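Local coordinates for protein PrgB (Enterococcus faecalis, PDB 6EVU) that promotes aggregation, biofilm formation and conjugation by binding and compacting DNA, and is represented here by its adhesin domain, at residues T55-V60 and K66-K71; G228-K233 and S252-S257; T115-S120 and T127-V132. All coordinates share one frame; numbering follows the deposited sequence.

Contact 1 (T55-V60 and K66-K71); sequences TDFNKV and KDIFTK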
loop_
_atom_site.group_PDB
_atom_site.type_symbol
_atom_site.label_atom_id
_atom_site.label_comp_id
_atom_site.label_asym_id
_atom_site.label_seq_id
_atom_site.Cartn_x
_atom_site.Cartn_y
_atom_site.Cartn_z
ATOM N N THR A 55 22.948 8.703 1.247
ATOM C CA THR A 55 24.017 8.546 0.262
ATOM C C THR A 55 24.162 7.096 -0.205
ATOM O O THR A 55 24.621 6.866 -1.324
ATOM C CB THR A 55 25.339 9.091 0.804
ATOM O OG1 THR A 55 25.695 8.426 2.021
ATOM C CG2 THR A 55 25.150 10.546 1.131
ATOM N N ASP A 56 23.769 6.112 0.624
ATOM C CA ASP A 56 23.715 4.723 0.172
ATOM C C ASP A 56 22.438 4.478 -0.612
ATOM O O ASP A 56 22.443 3.822 -1.663
ATOM C CB ASP A 56 23.798 3.767 1.355
ATOM C CG ASP A 56 25.166 3.802 2.036
ATOM O OD1 ASP A 56 26.212 3.986 1.337
ATOM O OD2 ASP A 56 25.212 3.672 3.285
ATOM N N PHE A 57 21.334 5.027 -0.127
ATOM C CA PHE A 57 20.079 4.798 -0.809
ATOM C C PHE A 57 20.075 5.383 -2.216
ATOM O O PHE A 57 19.453 4.829 -3.133
ATOM C CB PHE A 57 18.937 5.394 0.019
ATOM C CG PHE A 57 17.620 5.292 -0.681
ATOM C CD1 PHE A 57 16.941 4.075 -0.739
ATOM C CD2 PHE A 57 17.091 6.399 -1.361
ATOM C CE1 PHE A 57 15.743 3.975 -1.450
ATOM C CE2 PHE A 57 15.878 6.288 -2.054
ATOM C CZ PHE A 57 15.237 5.064 -2.122
ATOM N N ASN A 58 20.734 6.528 -2.417
ATOM C CA ASN A 58 20.617 7.207 -3.695
ATOM C C ASN A 58 21.516 6.618 -4.783
ATOM O O ASN A 58 21.405 7.036 -5.941
ATOM C CB ASN A 58 20.900 8.704 -3.512
ATOM C CG ASN A 58 19.708 9.421 -2.955
ATOM O OD1 ASN A 58 18.576 9.061 -3.258
ATOM N ND2 ASN A 58 19.941 10.438 -2.135
ATOM N N LYS A 59 22.374 5.655 -4.461
ATOM C CA LYS A 59 23.271 5.107 -5.466
ATOM C C LYS A 59 22.564 4.091 -6.337
ATOM O O LYS A 59 21.853 3.205 -5.846
ATOM C CB LYS A 59 24.437 4.445 -4.786
ATOM C CG LYS A 59 25.349 5.471 -4.197
ATOM C CD LYS A 59 26.454 4.791 -3.465
ATOM C CE LYS A 59 27.573 5.726 -3.113
ATOM N NZ LYS A 59 28.571 4.804 -2.512
ATOM N N VAL A 60 22.791 4.191 -7.641
ATOM C CA VAL A 60 22.295 3.186 -8.554
ATOM C C VAL A 60 23.464 2.682 -9.404
ATOM O O VAL A 60 24.581 3.180 -9.344
ATOM C CB VAL A 60 21.145 3.725 -9.438
ATOM C CG1 VAL A 60 19.971 4.214 -8.570
ATOM C CG2 VAL A 60 21.675 4.852 -10.274
ATOM N N LYS A 66 17.169 6.937 -12.377
ATOM C CA LYS A 66 17.289 7.360 -10.989
ATOM C C LYS A 66 15.941 7.570 -10.327
ATOM O O LYS A 66 15.843 8.311 -9.346
ATOM C CB LYS A 66 18.127 8.626 -10.887
ATOM C CG LYS A 66 19.567 8.433 -11.378
ATOM C CD LYS A 66 20.539 8.208 -10.223
ATOM C CE LYS A 66 20.571 9.372 -9.237
ATOM N NZ LYS A 66 21.456 9.069 -8.070
ATOM N N ASP A 67 14.902 6.919 -10.834
ATOM C CA ASP A 67 13.619 7.026 -10.172
ATOM C C ASP A 67 13.695 6.320 -8.828
ATOM O O ASP A 67 14.566 5.474 -8.602
ATOM C CB ASP A 67 12.545 6.412 -11.056
ATOM C CG ASP A 67 12.815 4.933 -11.326
ATOM O OD1 ASP A 67 13.726 4.602 -12.143
ATOM O OD2 ASP A 67 12.132 4.092 -10.703
ATOM N N ILE A 68 12.738 6.624 -7.944
ATOM C CA ILE A 68 12.717 6.032 -6.602
ATOM C C ILE A 68 12.563 4.525 -6.648
ATOM O O ILE A 68 13.072 3.807 -5.760
ATOM C CB ILE A 68 11.614 6.712 -5.742
ATOM C CG1 ILE A 68 11.832 6.320 -4.271
ATOM C CG2 ILE A 68 10.167 6.400 -6.286
ATOM C CD1 ILE A 68 11.117 7.247 -3.319
ATOM N N PHE A 69 11.823 3.990 -7.637
ATOM C CA PHE A 69 11.635 2.545 -7.661
ATOM C C PHE A 69 12.949 1.853 -7.964
ATOM O O PHE A 69 13.226 0.775 -7.428
ATOM C CB PHE A 69 10.543 2.173 -8.678
ATOM C CG PHE A 69 9.220 2.874 -8.424
ATOM C CD1 PHE A 69 8.407 2.460 -7.389
ATOM C CD2 PHE A 69 8.820 3.942 -9.225
ATOM C CE1 PHE A 69 7.236 3.091 -7.114
ATOM C CE2 PHE A 69 7.605 4.601 -8.976
ATOM C CZ PHE A 69 6.813 4.158 -7.908
ATOM N N THR A 70 13.727 2.419 -8.893
ATOM C CA THR A 70 15.011 1.821 -9.229
ATOM C C THR A 70 15.924 1.859 -8.013
ATOM O O THR A 70 16.595 0.867 -7.718
ATOM C CB THR A 70 15.616 2.540 -10.432
ATOM O OG1 THR A 70 14.788 2.295 -11.589
ATOM C CG2 THR A 70 17.031 1.989 -10.736
ATOM N N LYS A 71 15.939 2.980 -7.285
ATOM C CA LYS A 71 16.714 3.063 -6.050
ATOM C C LYS A 71 16.285 2.015 -5.026
ATOM O O LYS A 71 17.133 1.483 -4.279
ATOM C CB LYS A 71 16.608 4.471 -5.455
ATOM C CG LYS A 71 17.335 5.505 -6.325
ATOM C CD LYS A 71 17.124 6.917 -5.745
ATOM C CE LYS A 71 17.836 7.978 -6.608
ATOM N NZ LYS A 71 17.672 9.308 -5.903
#

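Contact 2 (G228-K233 and S252-S257); sequences GSYVKK and SGLKNS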
loop_
_atom_site.group_PDB
_atom_site.type_symbol
_atom_site.label_atom_id
_atom_site.label_comp_id
_atom_site.label_asym_id
_atom_site.label_seq_id
_atom_site.Cartn_x
_atom_site.Cartn_y
_atom_site.Cartn_z
ATOM N N GLY A 228 -17.032 -3.207 -11.144
ATOM C CA GLY A 228 -16.245 -2.864 -12.304
ATOM C C GLY A 228 -14.758 -2.830 -12.054
ATOM O O GLY A 228 -13.990 -2.663 -13.011
ATOM N N SER A 229 -14.321 -3.006 -10.809
ATOM C CA SER A 229 -12.891 -3.045 -10.515
ATOM C C SER A 229 -12.322 -4.384 -10.964
ATOM O O SER A 229 -13.022 -5.411 -11.003
ATOM C CB SER A 229 -12.632 -2.842 -9.030
ATOM O OG SER A 229 -11.273 -3.173 -8.721
ATOM N N TYR A 230 -11.057 -4.363 -11.360
ATOM C CA TYR A 230 -10.405 -5.595 -11.776
ATOM C C TYR A 230 -9.779 -6.322 -10.610
ATOM O O TYR A 230 -9.326 -7.458 -10.791
ATOM C CB TYR A 230 -9.335 -5.310 -12.837
ATOM C CG TYR A 230 -9.952 -4.987 -14.168
ATOM C CD1 TYR A 230 -10.548 -3.756 -14.381
ATOM C CD2 TYR A 230 -9.959 -5.918 -15.211
ATOM C CE1 TYR A 230 -11.167 -3.455 -15.608
ATOM C CE2 TYR A 230 -10.557 -5.619 -16.430
ATOM C CZ TYR A 230 -11.141 -4.379 -16.621
ATOM O OH TYR A 230 -11.743 -4.049 -17.815
ATOM N N VAL A 231 -9.785 -5.684 -9.442
ATOM C CA VAL A 231 -9.171 -6.189 -8.216
ATOM C C VAL A 231 -10.218 -6.988 -7.460
ATOM O O VAL A 231 -11.248 -6.435 -7.044
ATOM C CB VAL A 231 -8.673 -5.028 -7.346
ATOM C CG1 VAL A 231 -8.163 -5.549 -5.980
ATOM C CG2 VAL A 231 -7.586 -4.246 -8.044
ATOM N N LYS A 232 -9.969 -8.283 -7.286
ATOM C CA LYS A 232 -10.937 -9.188 -6.666
ATOM C C LYS A 232 -10.168 -10.358 -6.074
ATOM O O LYS A 232 -9.013 -10.594 -6.422
ATOM C CB LYS A 232 -12.035 -9.698 -7.651
ATOM C CG LYS A 232 -11.557 -10.085 -9.053
ATOM C CD LYS A 232 -12.736 -10.338 -10.038
ATOM C CE LYS A 232 -13.550 -9.064 -10.387
ATOM N NZ LYS A 232 -14.336 -9.114 -11.684
ATOM N N LYS A 233 -10.815 -11.064 -5.147
ATOM C CA LYS A 233 -10.143 -12.119 -4.389
ATOM C C LYS A 233 -9.774 -13.317 -5.260
ATOM O O LYS A 233 -10.613 -13.850 -5.986
ATOM C CB LYS A 233 -11.006 -12.584 -3.221
ATOM C CG LYS A 233 -10.222 -13.474 -2.259
ATOM C CD LYS A 233 -11.010 -13.827 -1.019
ATOM C CE LYS A 233 -10.055 -14.353 0.049
ATOM N NZ LYS A 233 -10.791 -15.201 1.021
ATOM N N SER A 252 -9.024 -7.206 -21.586
ATOM C CA SER A 252 -9.597 -5.867 -21.651
ATOM C C SER A 252 -8.814 -4.947 -22.574
ATOM O O SER A 252 -9.340 -3.899 -22.970
ATOM C CB SER A 252 -9.669 -5.242 -20.246
ATOM O OG SER A 252 -8.468 -4.562 -19.928
ATOM N N GLY A 253 -7.591 -5.322 -22.942
ATOM C CA GLY A 253 -6.702 -4.453 -23.699
ATOM C C GLY A 253 -6.265 -3.154 -23.036
ATOM O O GLY A 253 -5.662 -2.299 -23.703
ATOM N N LEU A 254 -6.547 -2.988 -21.736
ATOM C CA LEU A 254 -6.279 -1.738 -21.035
ATOM C C LEU A 254 -4.781 -1.540 -20.821
ATOM O O LEU A 254 -4.013 -2.502 -20.701
ATOM C CB LEU A 254 -6.973 -1.720 -19.672
ATOM C CG LEU A 254 -8.400 -1.203 -19.584
ATOM C CD1 LEU A 254 -8.908 -1.546 -18.217
ATOM C CD2 LEU A 254 -8.462 0.286 -19.853
ATOM N N LYS A 255 -4.376 -0.267 -20.775
ATOM C CA LYS A 255 -3.014 0.143 -20.464
ATOM C C LYS A 255 -2.995 0.999 -19.198
ATOM O O LYS A 255 -4.001 1.606 -18.811
ATOM C CB LYS A 255 -2.371 0.908 -21.626
ATOM C CG LYS A 255 -1.548 0.020 -22.549
ATOM C CD LYS A 255 -1.908 0.233 -23.981
ATOM C CE LYS A 255 -1.267 1.499 -24.510
ATOM N NZ LYS A 255 -1.942 1.962 -25.763
ATOM N N ASN A 256 -1.835 1.022 -18.527
ATOM C CA ASN A 256 -1.745 1.751 -17.272
ATOM C C ASN A 256 -2.208 3.190 -17.408
ATOM O O ASN A 256 -2.883 3.710 -16.516
ATOM C CB ASN A 256 -0.310 1.719 -16.750
ATOM C CG ASN A 256 -0.225 2.122 -15.292
ATOM O OD1 ASN A 256 -0.039 3.291 -14.961
ATOM N ND2 ASN A 256 -0.463 1.171 -14.422
ATOM N N SER A 257 -1.834 3.856 -18.507
ATOM C CA SER A 257 -2.258 5.238 -18.709
ATOM C C SER A 257 -3.777 5.370 -18.860
ATOM O O SER A 257 -4.296 6.480 -18.719
ATOM C CB SER A 257 -1.532 5.846 -19.919
ATOM O OG SER A 257 -1.801 5.141 -21.131
#

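Contact 3 (T115-S120 and T127-V132); sequences TGLNAS and TKAEFV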
loop_
_atom_site.group_PDB
_atom_site.type_symbol
_atom_site.label_atom_id
_atom_site.label_comp_id
_atom_site.label_asym_id
_atom_site.label_seq_id
_atom_site.Cartn_x
_atom_site.Cartn_y
_atom_site.Cartn_z
ATOM N N THR A 115 2.979 13.627 13.673
ATOM C CA THR A 115 2.288 14.606 14.505
ATOM C C THR A 115 1.833 15.773 13.637
ATOM O O THR A 115 2.130 15.843 12.439
ATOM C CB THR A 115 3.189 15.124 15.631
ATOM O OG1 THR A 115 4.383 15.646 15.036
ATOM C CG2 THR A 115 3.573 13.989 16.543
ATOM N N GLY A 116 1.084 16.667 14.251
ATOM C CA GLY A 116 0.606 17.847 13.561
ATOM C C GLY A 116 -0.466 17.593 12.534
ATOM O O GLY A 116 -0.513 18.300 11.527
ATOM N N LEU A 117 -1.329 16.604 12.747
ATOM C CA LEU A 117 -2.407 16.308 11.814
ATOM C C LEU A 117 -3.689 17.058 12.151
ATOM O O LEU A 117 -3.922 17.483 13.284
ATOM C CB LEU A 117 -2.740 14.816 11.842
ATOM C CG LEU A 117 -1.577 13.869 11.628
ATOM C CD1 LEU A 117 -2.048 12.395 11.810
ATOM C CD2 LEU A 117 -0.980 14.104 10.279
ATOM N N ASN A 118 -4.570 17.144 11.161
ATOM C CA ASN A 118 -5.913 17.654 11.407
ATOM C C ASN A 118 -6.940 16.726 10.769
ATOM O O ASN A 118 -7.779 17.113 9.955
ATOM C CB ASN A 118 -6.019 19.102 10.928
ATOM C CG ASN A 118 -7.361 19.707 11.252
ATOM O OD1 ASN A 118 -7.873 19.505 12.347
ATOM N ND2 ASN A 118 -7.897 20.505 10.344
ATOM N N ALA A 119 -6.833 15.453 11.117
ATOM C CA ALA A 119 -7.754 14.415 10.689
ATOM C C ALA A 119 -8.941 14.387 11.643
ATOM O O ALA A 119 -9.020 15.175 12.597
ATOM C CB ALA A 119 -7.021 13.079 10.622
ATOM N N SER A 120 -9.914 13.526 11.357
ATOM C CA SER A 120 -11.099 13.494 12.212
ATOM C C SER A 120 -11.840 12.182 12.075
ATOM O O SER A 120 -11.697 11.454 11.096
ATOM C CB SER A 120 -12.085 14.623 11.915
ATOM O OG SER A 120 -12.471 14.660 10.543
ATOM N N THR A 127 -4.945 14.177 15.751
ATOM C CA THR A 127 -3.777 15.029 15.593
ATOM C C THR A 127 -2.485 14.259 15.404
ATOM O O THR A 127 -1.472 14.868 15.032
ATOM C CB THR A 127 -3.614 15.916 16.833
ATOM O OG1 THR A 127 -3.514 15.088 17.984
ATOM C CG2 THR A 127 -4.811 16.787 17.050
ATOM N N LYS A 128 -2.484 12.952 15.666
ATOM C CA LYS A 128 -1.264 12.149 15.619
ATOM C C LYS A 128 -1.666 10.760 15.126
ATOM O O LYS A 128 -2.804 10.325 15.361
ATOM C CB LYS A 128 -0.647 12.076 17.036
ATOM C CG LYS A 128 0.422 10.994 17.302
ATOM C CD LYS A 128 1.057 11.146 18.688
ATOM C CE LYS A 128 1.146 9.826 19.478
ATOM N NZ LYS A 128 2.091 9.939 20.642
ATOM N N ALA A 129 -0.731 10.065 14.479
ATOM C CA ALA A 129 -0.948 8.676 14.071
ATOM C C ALA A 129 0.357 7.887 14.122
ATOM O O ALA A 129 1.435 8.432 13.943
ATOM C CB ALA A 129 -1.553 8.615 12.655
ATOM N N GLU A 130 0.234 6.595 14.417
ATOM C CA GLU A 130 1.337 5.634 14.351
ATOM C C GLU A 130 1.063 4.664 13.229
ATOM O O GLU A 130 0.023 4.007 13.227
ATOM C CB GLU A 130 1.460 4.865 15.665
ATOM C CG GLU A 130 2.037 5.737 16.760
ATOM C CD GLU A 130 2.032 5.076 18.135
ATOM O OE1 GLU A 130 1.378 4.021 18.294
ATOM O OE2 GLU A 130 2.663 5.628 19.074
ATOM N N PHE A 131 1.967 4.620 12.238
ATOM C CA PHE A 131 1.911 3.621 11.169
ATOM C C PHE A 131 2.988 2.581 11.464
ATOM O O PHE A 131 4.168 2.911 11.434
ATOM C CB PHE A 131 2.211 4.316 9.841
ATOM C CG PHE A 131 1.062 5.135 9.286
ATOM C CD1 PHE A 131 0.425 6.134 10.029
ATOM C CD2 PHE A 131 0.617 4.859 7.990
ATOM C CE1 PHE A 131 -0.666 6.852 9.466
ATOM C CE2 PHE A 131 -0.490 5.567 7.450
ATOM C CZ PHE A 131 -1.069 6.565 8.183
ATOM N N VAL A 132 2.599 1.338 11.741
ATOM C CA VAL A 132 3.541 0.267 12.062
ATOM C C VAL A 132 3.653 -0.665 10.880
ATOM O O VAL A 132 2.665 -1.281 10.446
ATOM C CB VAL A 132 3.106 -0.506 13.309
ATOM C CG1 VAL A 132 4.102 -1.660 13.584
ATOM C CG2 VAL A 132 2.962 0.503 14.478
#

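Contact 1 (T55-V60 and K66-K71)
Lys66 and Lys71 both direct their ammonium groups at Asn58, each to a different oxygen. Lys71 NZ donates to the side-chain OD1 of Asn58 at 2.8 Å, and Lys66 NZ to the backbone O of Asn58 at 2.9 Å. The two bonds differ in direction. Lys66 NZ meets Asn58 O at a C=O...N angle of 155°, only modestly tilted from the carbonyl plane. Lys71 NZ instead stands above the Asn58 amide, 52° out of its plane, where it addresses no lone pair directly.

The aliphatic stems of both lysines add apolar contact. Lys71 CB lies over one face of the Phe57 ring, 4.1 Å from the centroid, in a CH-pi contact, the two side chains crossing at about a right angle. The edge of that ring is met near its plane by Ile68, with CG1 4.2 Å from Phe57 CZ. Val60 divides its methyls between the stems: its CG1 is 3.7 Å from Lys71 CG, and its CG2 is 3.5 Å from Lys66 CD. Lys71 runs extended beyond CG, passing Phe57 and Val60 on its way to Asn58, whereas Lys66 bends at chi2 (-99°) and again at chi3 to bring its amine back to the backbone carbonyl.

Further out, Asp67 caps helix 68-72 at its N terminus: OD2 accepts from Thr70 N at 2.9 Å, and OD1 from Thr70 OG1 at 2.6 Å. Lys74, from beyond the segments, donates to the carbonyls of Phe57, Lys59 and Lys71 and makes a cation-pi contact with Phe57. Across the two segments, then, lysine charge is met by neutral amide oxygens and not by a carboxylate, and the two ammonium groups probably polarise both carbonyls of Asn58.

Contact 2 (G228-K233 and S252-S257)
Tyr230 brings its phenol oxygen closest to a carbon of Ser252, not to the serine oxygen: Tyr230 OH is 3.4 Å from Ser252 CB but 3.9 Å from Ser252 OG, and no hydrogen bond joins the two segments. The backbones stay well apart, with the CA atoms of Tyr230 and Ser252 9.9 Å from each other, so the contact depends on the length of the tyrosine side chain. Leu254 supplies the second touch, its CD1 lying 3.9 Å from Tyr230 CE1 while Ser252 CB approaches by CE2; both partners come at the ring obliquely.

The serine oxygen has a task within its own segment. Ser252 OG, placed by a chi1 of 88°, accepts from Leu254 N at 3.1 Å with an N-H...O angle of 151°, which ties the leucine backbone to the serine side chain. Ser229 repeats the pattern just before the tyrosine, its OG accepting from Val231 N at 3.0 Å. Phe269 connects the two sides, bonding to the Tyr230 backbone and touching Leu254. This is surface packing between adhesin-domain loops, each segment carrying an ST turn in which a serine OG accepts from the backbone N two residues on.

Contact 3 (T115-S120 and T127-V132)
Leu117 meets the flat peptide group of Thr127 from above its plane: Leu117 N donates to Thr127 O at 2.9 Å, nearly straight at hydrogen (166°) but 40° out of the carbonyl plane. Leu117 CB also rests on this oxygen, 3.4 Å from Thr127 O. Gly116 N is near as well, 3.2 Å from Thr127 O, yet its angle is too poor for a bond. The other flat group, the Phe131 ring, receives Ala129 CB at its edge and in its plane, 3.7 Å from Phe131 CE1, and it packs edge-to-face with the ring of Tyr114.

Beyond the polar bond, the leucine side chain carries the contact. With chi1 at -53°, its CG is turned beside the backbone N and Leu117 CD1 extends along strand 124-137, reaching 3.7 Å from Lys128 C and 3.9 Å from Ala129 CB. A return contact comes from Thr127, whose CA approaches Leu117 O at 3.4 Å as a CA-H...O interaction.

The contact lies at the base of the hairpin of strands 119-121 and 124-137, where the residues leading from strand 110-115 into its first arm bend past Thr127. On the far side of that residue the sheet is irregular: a classic beta bulge sets two residues, Thr127 and Lys128, against the single residue Phe178 of strand 169-179. Lys128 adds a cation-pi contact to Phe178. Gly116 O, in turn, accepts from the hydroxyls of Thr38 and Thr41.

In the fold
From the N terminus, contact 1 comes first: it closes a short loop, five residues lying between its segments, on the connection from helix 54-57 to helix 68-72. Contact 3 follows, tying the end of strand 110-115 and the turn that follows it to strand 124-137, both strands belonging to the large antiparallel sheet. Contact 2 closes last and spans more chain, bringing a loop that precedes strand 272-276 back to the segment leading into the small hairpin 232-233/239-240. The three lie in series, so none nests within or crosses another. Their centres are about 28 to 32 Å apart, and contacts 2 and 3 sit on opposite sides of the domain centre.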